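Local coordinates for TOG array regulator of axonemal microtubules protein 1 (Mus musculus, PDB 5DN7) that promotes microtubule polymerization through its TOG regions and takes part in ciliogenesis, where it is required for regulating cilium length, at residues 133-138 and 142-147; 88-93 and 109-114. All coordinates share one frame; numbering follows the deposited sequence.

Contact 1: 133-138 and 142-147; sequences KLMKEV and RVLSLL
R142 lays the aliphatic start of its side chain against V138, the last residue of helix 121-138: its CB lies 3.9 Å from V138 O. A bend further out, at chi3 (89°), carries the guanidinium obliquely past V138 CB. R142 also touches Q102 and L105, so this end of the contact is shared with the start of helix 105-114.

V143, one residue on, is the most covered by the facing helix. Its two methyls divide the work. V143 CG2 presses on the facing helical turn, 3.7 Å from M135 N, and also meets L134 CB. On the same turn V138 CG2 stands 3.8 Å from V143 CG2. CG1, anti to V143's own backbone N (chi1 172°), is directed to the end of the methionine, where it lies 3.7 Å from M135 CE. The M135 chain runs extended beyond CG and crosses V143 at about a right angle, touching it with CG and again with CE.

L144 then takes the tip of that chain, its CD2 standing 3.6 Å from M135 CE. I165 and S169 of helix 156-172 also touch M135. With an alanine in place of M135, L144 CD2 would probably lose the methyl it rests on, and V143 CG1 part of its cover.

The short connection between helices 121-138 and 140-148 joins the predicted sixth and seventh HEAT repeats, and the segment axes pass 9.8 Å apart at 125°. Apolar side chains make most of the join, with the one charged group kept at its margin, so hydrophobic burial and close fit, not polar pairing, hold the two helices together.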
ATOM      1  N   LYS A 133      -6.088  -2.374  -6.303  1.00 19.75           N
ATOM      2  CA  LYS A 133      -6.058  -2.694  -7.733  1.00 17.69           C
ATOM      3  C   LYS A 133      -4.813  -3.548  -8.085  1.00 23.31           C
ATOM      4  O   LYS A 133      -4.918  -4.588  -8.772  1.00 22.58           O
ATOM      5  CB  LYS A 133      -6.088  -1.414  -8.571  1.00 23.88           C
ATOM      6  CG  LYS A 133      -6.418  -1.653 -10.033  1.00 40.69           C
ATOM      7  CD  LYS A 133      -7.797  -2.308 -10.161  1.00 44.94           C
ATOM      8  CE  LYS A 133      -8.203  -2.563 -11.602  1.00 48.24           C
ATOM      9  NZ  LYS A 133      -9.708  -2.663 -11.687  1.00 54.32           N
ATOM     10  N   LEU A 134      -3.650  -3.108  -7.595  1.00 16.32           N
ATOM     11  CA  LEU A 134      -2.411  -3.840  -7.816  1.00 22.40           C
ATOM     12  C   LEU A 134      -2.556  -5.288  -7.368  1.00 24.64           C
ATOM     13  O   LEU A 134      -2.220  -6.199  -8.110  1.00 19.22           O
ATOM     14  CB  LEU A 134      -1.230  -3.197  -7.084  1.00 18.20           C
ATOM     15  CG  LEU A 134      -0.694  -1.846  -7.577  1.00 26.63           C
ATOM     16  CD1 LEU A 134       0.534  -1.448  -6.766  1.00 21.26           C
ATOM     17  CD2 LEU A 134      -0.381  -1.853  -9.069  1.00 18.13           C
ATOM     18  N   MET A 135      -3.066  -5.495  -6.158  1.00 22.81           N
ATOM     19  CA  MET A 135      -3.227  -6.858  -5.660  1.00 24.90           C
ATOM     20  C   MET A 135      -4.172  -7.675  -6.516  1.00 24.91           C
ATOM     21  O   MET A 135      -3.973  -8.875  -6.695  1.00 26.17           O
ATOM     22  CB  MET A 135      -3.739  -6.861  -4.233  1.00 17.83           C
ATOM     23  CG  MET A 135      -2.740  -6.346  -3.262  1.00 29.71           C
ATOM     24  SD  MET A 135      -3.481  -6.184  -1.658  1.00 31.06           S
ATOM     25  CE  MET A 135      -2.058  -5.444  -0.878  1.00 40.10           C
ATOM     26  N   LYS A 136      -5.220  -7.023  -7.003  1.00 25.59           N
ATOM     27  CA  LYS A 136      -6.170  -7.686  -7.873  1.00 27.44           C
ATOM     28  C   LYS A 136      -5.498  -8.150  -9.166  1.00 30.18           C
ATOM     29  O   LYS A 136      -5.811  -9.216  -9.683  1.00 30.11           O
ATOM     30  CB  LYS A 136      -7.329  -6.754  -8.204  1.00 32.92           C
ATOM     31  CG  LYS A 136      -8.446  -7.429  -8.997  1.00 47.16           C
ATOM     32  CD  LYS A 136      -9.164  -6.444  -9.914  1.00 58.44           C
ATOM     33  CE  LYS A 136      -9.531  -5.164  -9.176  1.00 70.46           C
ATOM     34  NZ  LYS A 136     -10.284  -5.408  -7.908  1.00 74.08           N
ATOM     35  N   GLU A 137      -4.561  -7.354  -9.674  1.00 33.93           N
ATOM     36  CA  GLU A 137      -3.975  -7.619 -10.986  1.00 32.08           C
ATOM     37  C   GLU A 137      -2.787  -8.593 -10.956  1.00 32.52           C
ATOM     38  O   GLU A 137      -2.692  -9.474 -11.810  1.00 34.76           O
ATOM     39  CB  GLU A 137      -3.555  -6.298 -11.649  1.00 34.01           C
ATOM     40  CG  GLU A 137      -4.736  -5.434 -12.096  1.00 42.62           C
ATOM     41  CD  GLU A 137      -5.616  -6.144 -13.133  1.00 52.19           C
ATOM     42  OE1 GLU A 137      -6.858  -6.157 -12.959  1.00 52.06           O
ATOM     43  OE2 GLU A 137      -5.059  -6.699 -14.116  1.00 52.69           O
ATOM     44  N   VAL A 138      -1.887  -8.453  -9.985  1.00 29.84           N
ATOM     45  CA  VAL A 138      -0.723  -9.342  -9.939  1.00 30.44           C
ATOM     46  C   VAL A 138      -0.695 -10.264  -8.716  1.00 28.77           C
ATOM     47  O   VAL A 138       0.282 -10.970  -8.479  1.00 34.71           O
ATOM     48  CB  VAL A 138       0.588  -8.525 -10.003  1.00 28.42           C
ATOM     49  CG1 VAL A 138       0.440  -7.424 -11.037  1.00 29.39           C
ATOM     50  CG2 VAL A 138       0.961  -7.927  -8.642  1.00 30.31           C
ATOM     51  N   ARG A 142       2.847 -11.098  -4.145  1.00 26.53           N
ATOM     52  CA  ARG A 142       3.833 -10.264  -4.850  1.00 29.77           C
ATOM     53  C   ARG A 142       3.880  -8.807  -4.324  1.00 20.45           C
ATOM     54  O   ARG A 142       4.935  -8.320  -3.838  1.00 32.99           O
ATOM     55  CB  ARG A 142       3.536 -10.260  -6.356  1.00 21.47           C
ATOM     56  CG  ARG A 142       4.396 -11.236  -7.155  1.00 44.84           C
ATOM     57  CD  ARG A 142       4.406 -10.919  -8.664  1.00 56.14           C
ATOM     58  NE  ARG A 142       5.468  -9.978  -9.033  1.00 57.93           N
ATOM     59  CZ  ARG A 142       5.608  -9.436 -10.243  1.00 56.01           C
ATOM     60  NH1 ARG A 142       4.744  -9.732 -11.214  1.00 52.31           N
ATOM     61  NH2 ARG A 142       6.605  -8.590 -10.481  1.00 49.05           N
ATOM     62  N   VAL A 143       2.724  -8.139  -4.421  1.00 22.63           N
ATOM     63  CA  VAL A 143       2.539  -6.770  -3.911  1.00 14.97           C
ATOM     64  C   VAL A 143       3.111  -6.655  -2.503  1.00 21.12           C
ATOM     65  O   VAL A 143       3.928  -5.780  -2.236  1.00 21.67           O
ATOM     66  CB  VAL A 143       1.060  -6.351  -3.880  1.00 19.65           C
ATOM     67  CG1 VAL A 143       0.885  -4.996  -3.146  1.00 23.13           C
ATOM     68  CG2 VAL A 143       0.483  -6.271  -5.272  1.00 21.31           C
ATOM     69  N   LEU A 144       2.723  -7.575  -1.620  1.00 17.13           N
ATOM     70  CA  LEU A 144       3.132  -7.483  -0.227  1.00 21.10           C
ATOM     71  C   LEU A 144       4.629  -7.690  -0.022  1.00 26.31           C
ATOM     72  O   LEU A 144       5.197  -7.064   0.856  1.00 24.83           O
ATOM     73  CB  LEU A 144       2.361  -8.472   0.649  1.00 23.32           C
ATOM     74  CG  LEU A 144       0.865  -8.226   0.902  1.00 24.38           C
ATOM     75  CD1 LEU A 144       0.341  -9.075   2.072  1.00 17.65           C
ATOM     76  CD2 LEU A 144       0.580  -6.753   1.132  1.00 18.69           C
ATOM     77  N   SER A 145       5.277  -8.553  -0.796  1.00 27.58           N
ATOM     78  CA  SER A 145       6.725  -8.757  -0.590  1.00 37.51           C
ATOM     79  C   SER A 145       7.517  -7.498  -0.992  1.00 33.05           C
ATOM     80  O   SER A 145       8.399  -6.967  -0.211  1.00 39.29           O
ATOM     81  CB  SER A 145       7.205  -9.978  -1.374  1.00 36.47           C
ATOM     82  OG  SER A 145       6.486 -11.131  -0.960  1.00 36.45           O
ATOM     83  N   LEU A 146       7.157  -6.999  -2.183  1.00 25.21           N
ATOM     84  CA  LEU A 146       7.739  -5.737  -2.619  1.00 26.46           C
ATOM     85  C   LEU A 146       7.529  -4.682  -1.539  1.00 27.14           C
ATOM     86  O   LEU A 146       8.458  -4.054  -1.083  1.00 27.26           O
ATOM     87  CB  LEU A 146       7.135  -5.268  -3.941  1.00 23.37           C
ATOM     88  CG  LEU A 146       7.364  -6.227  -5.108  1.00 33.70           C
ATOM     89  CD1 LEU A 146       6.877  -5.630  -6.430  1.00 35.76           C
ATOM     90  CD2 LEU A 146       8.841  -6.614  -5.172  1.00 35.63           C
ATOM     91  N   LEU A 147       6.288  -4.545  -1.100  1.00 27.95           N
ATOM     92  CA  LEU A 147       5.903  -3.508  -0.163  1.00 22.73           C
ATOM     93  C   LEU A 147       6.589  -3.626   1.187  1.00 22.32           C
ATOM     94  O   LEU A 147       6.932  -2.626   1.803  1.00 16.40           O
ATOM     95  CB  LEU A 147       4.390  -3.543   0.021  1.00 20.96           C
ATOM     96  CG  LEU A 147       3.783  -2.407   0.822  1.00 26.99           C
ATOM     97  CD1 LEU A 147       4.216  -1.048   0.222  1.00 19.48           C
ATOM     98  CD2 LEU A 147       2.269  -2.561   0.820  1.00 22.27           C
TER

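Contact 2: 88-93 and 109-114; sequences QVLHLL and IAASVK
L90 reaches from helix 80-97 to A111 of helix 105-114 across the interior of a HEAT-repeat solenoid, the architecture of the TOG domain. The two helices belong to neighbouring repeats, predicted as the fifth and sixth, and here stand well apart: the nearest pair of CA atoms, those of L90 and A111, is separated by 9.0 Å. A single leucine side chain spans most of that interval, and the area buried between the segments is correspondingly small, 72 Å².

The apolar part is a meeting of methyl ends. Both L90 and A111 direct their CB toward the opposite helix. With CG of L90 opposite the backbone N (chi1 -178°), CD2 continues an extended path and comes within 3.9 Å of A111 CB. CD1 branches off and stays behind, 5.3 Å from A111 CB, so one methyl of the pair does the touching. The two methyls, L90 CD2 and A111 CB, meet tip to tip, somewhat offset. Y72 and L75 also touch A111, so the alanine is packed as well against the end of helix 61-74 and the loop after it.

The polar part is confined to S112, whose CB points neither at L90 nor away from it. I130 and F131 of helix 121-138 also touch this serine, so it is buried between apolar neighbours. Its hydroxyl is not left without a partner there: it is hydrogen-bonded to V108 O, one turn earlier in the same helix, which lets a polar group sit in this apolar setting. Toward L90 the oxygen makes no more than a loose contact, S112 OG lying 4.4 Å from L90 CD2.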
ATOM      1  N   GLN A  88      -5.053  10.463  -7.994  1.00 21.05           N
ATOM      2  CA  GLN A  88      -6.217  10.113  -8.800  1.00 20.09           C
ATOM      3  C   GLN A  88      -5.854   9.788 -10.258  1.00 24.20           C
ATOM      4  O   GLN A  88      -6.370   8.819 -10.863  1.00 24.99           O
ATOM      5  CB  GLN A  88      -7.227  11.239  -8.758  1.00 23.23           C
ATOM      6  CG  GLN A  88      -7.956  11.309  -7.451  1.00 24.37           C
ATOM      7  CD  GLN A  88      -9.046  12.320  -7.500  1.00 29.84           C
ATOM      8  OE1 GLN A  88      -8.803  13.486  -7.816  1.00 29.24           O
ATOM      9  NE2 GLN A  88     -10.268  11.888  -7.207  1.00 32.34           N
ATOM     10  N   VAL A  89      -4.962  10.595 -10.829  1.00 21.27           N
ATOM     11  CA  VAL A  89      -4.482  10.296 -12.178  1.00 23.39           C
ATOM     12  C   VAL A  89      -3.783   8.923 -12.254  1.00 23.67           C
ATOM     13  O   VAL A  89      -4.002   8.149 -13.171  1.00 30.05           O
ATOM     14  CB  VAL A  89      -3.534  11.390 -12.666  1.00 25.91           C
ATOM     15  CG1 VAL A  89      -2.749  10.913 -13.883  1.00 23.32           C
ATOM     16  CG2 VAL A  89      -4.338  12.656 -12.974  1.00 26.17           C
ATOM     17  N   LEU A  90      -2.949   8.635 -11.271  1.00 23.64           N
ATOM     18  CA  LEU A  90      -2.216   7.385 -11.183  1.00 23.22           C
ATOM     19  C   LEU A  90      -3.163   6.199 -11.022  1.00 19.71           C
ATOM     20  O   LEU A  90      -2.978   5.166 -11.650  1.00 23.64           O
ATOM     21  CB  LEU A  90      -1.224   7.446 -10.019  1.00 18.65           C
ATOM     22  CG  LEU A  90      -0.325   6.229  -9.813  1.00 22.22           C
ATOM     23  CD1 LEU A  90       0.450   5.961 -11.081  1.00 23.90           C
ATOM     24  CD2 LEU A  90       0.615   6.424  -8.614  1.00 19.11           C
ATOM     25  N   HIS A  91      -4.180   6.355 -10.183  1.00 21.67           N
ATOM     26  CA  HIS A  91      -5.195   5.325 -10.016  1.00 21.62           C
ATOM     27  C   HIS A  91      -5.883   5.035 -11.339  1.00 26.54           C
ATOM     28  O   HIS A  91      -6.063   3.867 -11.717  1.00 19.89           O
ATOM     29  CB  HIS A  91      -6.251   5.733  -8.985  1.00 18.39           C
ATOM     30  CG  HIS A  91      -7.332   4.709  -8.807  1.00 26.70           C
ATOM     31  ND1 HIS A  91      -8.649   5.037  -8.574  1.00 28.24           N
ATOM     32  CD2 HIS A  91      -7.282   3.354  -8.831  1.00 29.17           C
ATOM     33  CE1 HIS A  91      -9.364   3.932  -8.467  1.00 30.52           C
ATOM     34  NE2 HIS A  91      -8.555   2.897  -8.624  1.00 26.45           N
ATOM     35  N   LEU A  92      -6.290   6.106 -12.024  1.00 25.45           N
ATOM     36  CA  LEU A  92      -6.985   5.939 -13.293  1.00 31.82           C
ATOM     37  C   LEU A  92      -6.070   5.242 -14.307  1.00 31.87           C
ATOM     38  O   LEU A  92      -6.490   4.332 -15.019  1.00 29.61           O
ATOM     39  CB  LEU A  92      -7.464   7.287 -13.829  1.00 34.22           C
ATOM     40  CG  LEU A  92      -8.153   7.254 -15.191  1.00 40.05           C
ATOM     41  CD1 LEU A  92      -9.285   6.241 -15.188  1.00 41.63           C
ATOM     42  CD2 LEU A  92      -8.704   8.641 -15.504  1.00 48.26           C
ATOM     43  N   LEU A  93      -4.810   5.655 -14.343  1.00 32.04           N
ATOM     44  CA  LEU A  93      -3.833   5.050 -15.243  1.00 25.87           C
ATOM     45  C   LEU A  93      -3.735   3.555 -14.978  1.00 22.09           C
ATOM     46  O   LEU A  93      -3.809   2.752 -15.900  1.00 27.66           O
ATOM     47  CB  LEU A  93      -2.459   5.709 -15.092  1.00 25.20           C
ATOM     48  CG  LEU A  93      -1.293   5.026 -15.833  1.00 27.60           C
ATOM     49  CD1 LEU A  93      -1.467   5.059 -17.358  1.00 24.39           C
ATOM     50  CD2 LEU A  93       0.053   5.613 -15.429  1.00 23.72           C
ATOM     51  N   ILE A 109       4.522   1.087  -7.282  1.00 29.81           N
ATOM     52  CA  ILE A 109       4.654   0.884  -5.836  1.00 32.29           C
ATOM     53  C   ILE A 109       5.582   1.932  -5.180  1.00 25.32           C
ATOM     54  O   ILE A 109       5.299   2.384  -4.078  1.00 21.01           O
ATOM     55  CB  ILE A 109       5.133  -0.554  -5.496  1.00 34.05           C
ATOM     56  CG1 ILE A 109       3.954  -1.523  -5.591  1.00 32.59           C
ATOM     57  CG2 ILE A 109       5.698  -0.628  -4.078  1.00 26.77           C
ATOM     58  CD1 ILE A 109       4.279  -2.970  -5.152  1.00 38.42           C
ATOM     59  N   ALA A 110       6.657   2.348  -5.850  1.00 24.09           N
ATOM     60  CA  ALA A 110       7.519   3.378  -5.264  1.00 26.84           C
ATOM     61  C   ALA A 110       6.725   4.684  -5.122  1.00 30.42           C
ATOM     62  O   ALA A 110       6.739   5.358  -4.051  1.00 27.33           O
ATOM     63  CB  ALA A 110       8.763   3.591  -6.108  1.00 26.74           C
ATOM     64  N   ALA A 111       5.999   5.009  -6.195  1.00 27.62           N
ATOM     65  CA  ALA A 111       5.132   6.188  -6.192  1.00 30.75           C
ATOM     66  C   ALA A 111       4.136   6.126  -5.041  1.00 26.49           C
ATOM     67  O   ALA A 111       3.914   7.112  -4.343  1.00 29.04           O
ATOM     68  CB  ALA A 111       4.403   6.330  -7.521  1.00 24.59           C
ATOM     69  N   SER A 112       3.555   4.962  -4.815  1.00 26.97           N
ATOM     70  CA  SER A 112       2.544   4.851  -3.775  1.00 23.91           C
ATOM     71  C   SER A 112       3.138   4.885  -2.361  1.00 28.19           C
ATOM     72  O   SER A 112       2.518   5.409  -1.419  1.00 29.05           O
ATOM     73  CB  SER A 112       1.731   3.586  -3.992  1.00 28.22           C
ATOM     74  OG  SER A 112       1.118   3.645  -5.276  1.00 30.55           O
ATOM     75  N   VAL A 113       4.339   4.348  -2.204  1.00 23.80           N
ATOM     76  CA  VAL A 113       4.976   4.361  -0.902  1.00 26.21           C
ATOM     77  C   VAL A 113       5.351   5.799  -0.511  1.00 29.49           C
ATOM     78  O   VAL A 113       5.222   6.181   0.666  1.00 24.48           O
ATOM     79  CB  VAL A 113       6.236   3.456  -0.863  1.00 30.97           C
ATOM     80  CG1 VAL A 113       7.020   3.696   0.433  1.00 32.44           C
ATOM     81  CG2 VAL A 113       5.839   1.992  -0.984  1.00 25.87           C
ATOM     82  N   LYS A 114       5.805   6.593  -1.485  1.00 23.10           N
ATOM     83  CA  LYS A 114       6.112   7.998  -1.209  1.00 22.21           C
ATOM     84  C   LYS A 114       5.012   8.749  -0.425  1.00 32.93           C
ATOM     85  O   LYS A 114       5.317   9.481   0.515  1.00 30.08           O
ATOM     86  CB  LYS A 114       6.389   8.748  -2.512  1.00 26.89           C
ATOM     87  CG  LYS A 114       6.734  10.210  -2.281  1.00 43.14           C
ATOM     88  CD  LYS A 114       6.878  10.984  -3.583  1.00 51.47           C
ATOM     89  CE  LYS A 114       8.063  10.502  -4.392  1.00 49.90           C
ATOM     90  NZ  LYS A 114       8.219  11.267  -5.659  1.00 46.68           N
TER

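In the fold
Contact 2 comes first along the chain and closes before contact 1 opens; their centres are about 13 Å apart. Contact 2 pairs helices 80-97 and 105-114, contact 1 pairs 121-138 and 140-148, so four successive helices of the TOG 2 region are involved. Helix 105-114 connects the two contacts. Through I109 it meets both sides of contact 1, with I109 CG1 3.6 Å from L134 CD1 and I109 CD1 3.9 Å from L146 CB, while V113 CG2 lies 3.7 Å from L147 CD1. Helix 105-114 thus has apolar neighbours in both contacts, consistent with the predicted HEAT repeats stacking into the solenoid through which TOG regions engage microtubules.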